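Side-chain contact in mandelate racemase/muconate lactonizing protein (Thermobispora bispora, PDB 3VC5), which probably dehydrates D-glucarate to 5-dehydro-4-deoxy-D-glucarate with the help of magnesium, as a member of the enolase superfamily: residues A166-K171 against R197-E202. Residues are numbered along the deposited sequence; the frame is centred on the assembly and turned at random.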
loop_
_atom_site.group_PDB
_atom_site.type_symbol
_atom_site.label_atom_id
_atom_site.label_comp_id
_atom_site.label_asym_id
_atom_site.label_seq_id
_atom_site.Cartn_x
_atom_site.Cartn_y
_atom_site.Cartn_z
ATOM N N ALA A 166 -14.330 -22.570 8.865
ATOM C CA ALA A 166 -15.337 -22.892 9.852
ATOM C C ALA A 166 -14.815 -22.431 11.211
ATOM O O ALA A 166 -13.801 -22.962 11.691
ATOM C CB ALA A 166 -15.562 -24.416 9.876
ATOM N N TYR A 167 -15.504 -21.471 11.819
ATOM C CA TYR A 167 -15.055 -20.855 13.079
ATOM C C TYR A 167 -15.741 -21.605 14.226
ATOM O O TYR A 167 -16.878 -21.324 14.580
ATOM C CB TYR A 167 -15.407 -19.369 13.134
ATOM C CG TYR A 167 -14.441 -18.538 13.973
ATOM C CD1 TYR A 167 -13.775 -19.079 15.075
ATOM C CD2 TYR A 167 -14.235 -17.187 13.670
ATOM C CE1 TYR A 167 -12.884 -18.308 15.825
ATOM C CE2 TYR A 167 -13.329 -16.402 14.423
ATOM C CZ TYR A 167 -12.680 -16.958 15.499
ATOM O OH TYR A 167 -11.747 -16.213 16.252
ATOM N N LEU A 168 -15.055 -22.611 14.755
ATOM C CA LEU A 168 -15.614 -23.433 15.813
ATOM C C LEU A 168 -15.325 -22.831 17.188
ATOM O O LEU A 168 -14.217 -22.269 17.457
ATOM C CB LEU A 168 -15.043 -24.852 15.748
ATOM C CG LEU A 168 -15.017 -25.571 14.392
ATOM C CD1 LEU A 168 -14.466 -27.006 14.530
ATOM C CD2 LEU A 168 -16.434 -25.606 13.765
ATOM N N PHE A 169 -16.295 -23.018 18.074
ATOM C CA PHE A 169 -16.200 -22.569 19.446
ATOM C C PHE A 169 -16.711 -23.642 20.368
ATOM O O PHE A 169 -17.728 -24.277 20.075
ATOM C CB PHE A 169 -17.120 -21.378 19.697
ATOM C CG PHE A 169 -16.652 -20.076 19.073
ATOM C CD1 PHE A 169 -16.868 -19.808 17.727
ATOM C CD2 PHE A 169 -16.022 -19.112 19.855
ATOM C CE1 PHE A 169 -16.457 -18.579 17.152
ATOM C CE2 PHE A 169 -15.586 -17.879 19.289
ATOM C CZ PHE A 169 -15.795 -17.621 17.950
ATOM N N TYR A 170 -16.072 -23.779 21.521
ATOM C CA TYR A 170 -16.748 -24.410 22.640
ATOM C C TYR A 170 -17.923 -23.514 23.020
ATOM O O TYR A 170 -17.825 -22.286 22.947
ATOM C CB TYR A 170 -15.802 -24.589 23.820
ATOM C CG TYR A 170 -14.642 -25.503 23.550
ATOM C CD1 TYR A 170 -14.803 -26.897 23.584
ATOM C CD2 TYR A 170 -13.371 -24.993 23.323
ATOM C CE1 TYR A 170 -13.735 -27.739 23.361
ATOM C CE2 TYR A 170 -12.288 -25.836 23.114
ATOM C CZ TYR A 170 -12.477 -27.213 23.139
ATOM O OH TYR A 170 -11.405 -28.058 22.934
ATOM N N LYS A 171 -19.069 -24.116 23.327
ATOM C CA LYS A 171 -20.232 -23.324 23.698
ATOM C C LYS A 171 -21.204 -24.079 24.576
ATOM O O LYS A 171 -21.271 -25.310 24.524
ATOM C CB LYS A 171 -20.955 -22.833 22.437
ATOM C CG LYS A 171 -21.552 -23.990 21.591
ATOM C CD LYS A 171 -22.228 -23.489 20.301
ATOM C CE LYS A 171 -23.493 -22.649 20.583
ATOM N NZ LYS A 171 -24.601 -23.442 21.275
ATOM N N ARG A 197 -19.076 -30.865 11.707
ATOM C CA ARG A 197 -19.902 -31.561 10.708
ATOM C C ARG A 197 -21.096 -30.701 10.321
ATOM O O ARG A 197 -21.469 -30.619 9.146
ATOM C CB ARG A 197 -20.396 -32.906 11.239
ATOM C CG ARG A 197 -19.309 -33.953 11.378
ATOM C CD ARG A 197 -19.911 -35.336 11.563
ATOM N NE ARG A 197 -18.924 -36.234 12.155
ATOM C CZ ARG A 197 -17.914 -36.777 11.479
ATOM N NH1 ARG A 197 -17.762 -36.503 10.185
ATOM N NH2 ARG A 197 -17.052 -37.582 12.093
ATOM N N LEU A 198 -21.699 -30.076 11.325
ATOM C CA LEU A 198 -22.856 -29.225 11.112
ATOM C C LEU A 198 -22.484 -28.018 10.218
ATOM O O LEU A 198 -23.097 -27.811 9.168
ATOM C CB LEU A 198 -23.426 -28.783 12.464
ATOM C CG LEU A 198 -24.758 -28.032 12.558
ATOM C CD1 LEU A 198 -25.222 -27.917 14.003
ATOM C CD2 LEU A 198 -24.652 -26.667 11.939
ATOM N N LEU A 199 -21.465 -27.246 10.611
ATOM C CA LEU A 199 -21.093 -26.057 9.844
ATOM C C LEU A 199 -20.571 -26.405 8.453
ATOM O O LEU A 199 -20.883 -25.717 7.482
ATOM C CB LEU A 199 -20.028 -25.230 10.589
ATOM C CG LEU A 199 -20.521 -24.128 11.545
ATOM C CD1 LEU A 199 -21.579 -24.612 12.491
ATOM C CD2 LEU A 199 -19.345 -23.479 12.303
ATOM N N ILE A 200 -19.724 -27.429 8.356
ATOM C CA ILE A 200 -19.181 -27.827 7.061
ATOM C C ILE A 200 -20.286 -28.345 6.149
ATOM O O ILE A 200 -20.304 -28.046 4.952
ATOM C CB ILE A 200 -18.006 -28.828 7.213
ATOM C CG1 ILE A 200 -16.781 -28.096 7.788
ATOM C CG2 ILE A 200 -17.639 -29.478 5.865
ATOM C CD1 ILE A 200 -15.723 -29.035 8.380
ATOM N N GLY A 201 -21.247 -29.056 6.729
ATOM C CA GLY A 201 -22.378 -29.565 5.935
ATOM C C GLY A 201 -23.161 -28.416 5.322
ATOM O O GLY A 201 -23.567 -28.487 4.164
ATOM N N GLU A 202 -23.357 -27.351 6.099
ATOM C CA GLU A 202 -24.159 -26.207 5.658
ATOM C C GLU A 202 -23.441 -25.259 4.716
ATOM O O GLU A 202 -24.035 -24.785 3.739
ATOM C CB GLU A 202 -24.745 -25.451 6.862
ATOM C CG GLU A 202 -25.694 -26.326 7.702
ATOM C CD GLU A 202 -26.258 -25.647 8.953
ATOM O OE1 GLU A 202 -25.908 -24.478 9.215
ATOM O OE2 GLU A 202 -27.074 -26.296 9.666
#
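Leu199 meets Leu168 and Tyr167 across the contact, and its atoms can be followed outward in turn. Its CB, directed at strand 166-169, has Ala166 CB as a looser neighbour, 4.6 Å away at the root of the side chain. CG lies farther back, 4.9 Å from Leu168 CD2, and serves as the branch point. There the methyls divide: CD2 continues the chain, anti to CA, whereas CD1 turns back (chi2 49°). CD2 therefore does the touching, meeting Leu168 CD2 at 3.9 Å and coming within 4.0 Å of Tyr167 O. The latter is van der Waals contact, as a methyl has no polar hydrogen to offer; the oxygen's hydrogen bond comes from Trp370 NE1.

The axes of strand 166-169 and helix 197-202 run nearly antiparallel, at 160° and 8.9 Å apart, as expected for the first half of the beta-alpha-beta unit formed by strand 161-169, helix 189-203 and strand 208-211. This is the opening unit of the enolase-superfamily barrel, with the helix packed outside the sheet. Leu168 answers from the strand with CG anti to its carbonyl carbon (chi1 -48°), which brings CD2 nearer the helix; the two leucine side chains pass in opposite directions. Toward the start of the strand segment, Ala166 CB lies 4.4 Å from Ile200 CG1, while Ile208 of the next strand touches both Leu168 and Ile200.

The CB of Tyr167 is directed away from helix 197-202, and its OH is hydrogen-bonded to Lys209 NZ and to NZ of Lys211, the predicted proton acceptor. Phe169 CZ lies over one face of the Tyr167 ring, 3.6 Å above its plane and toward the rim.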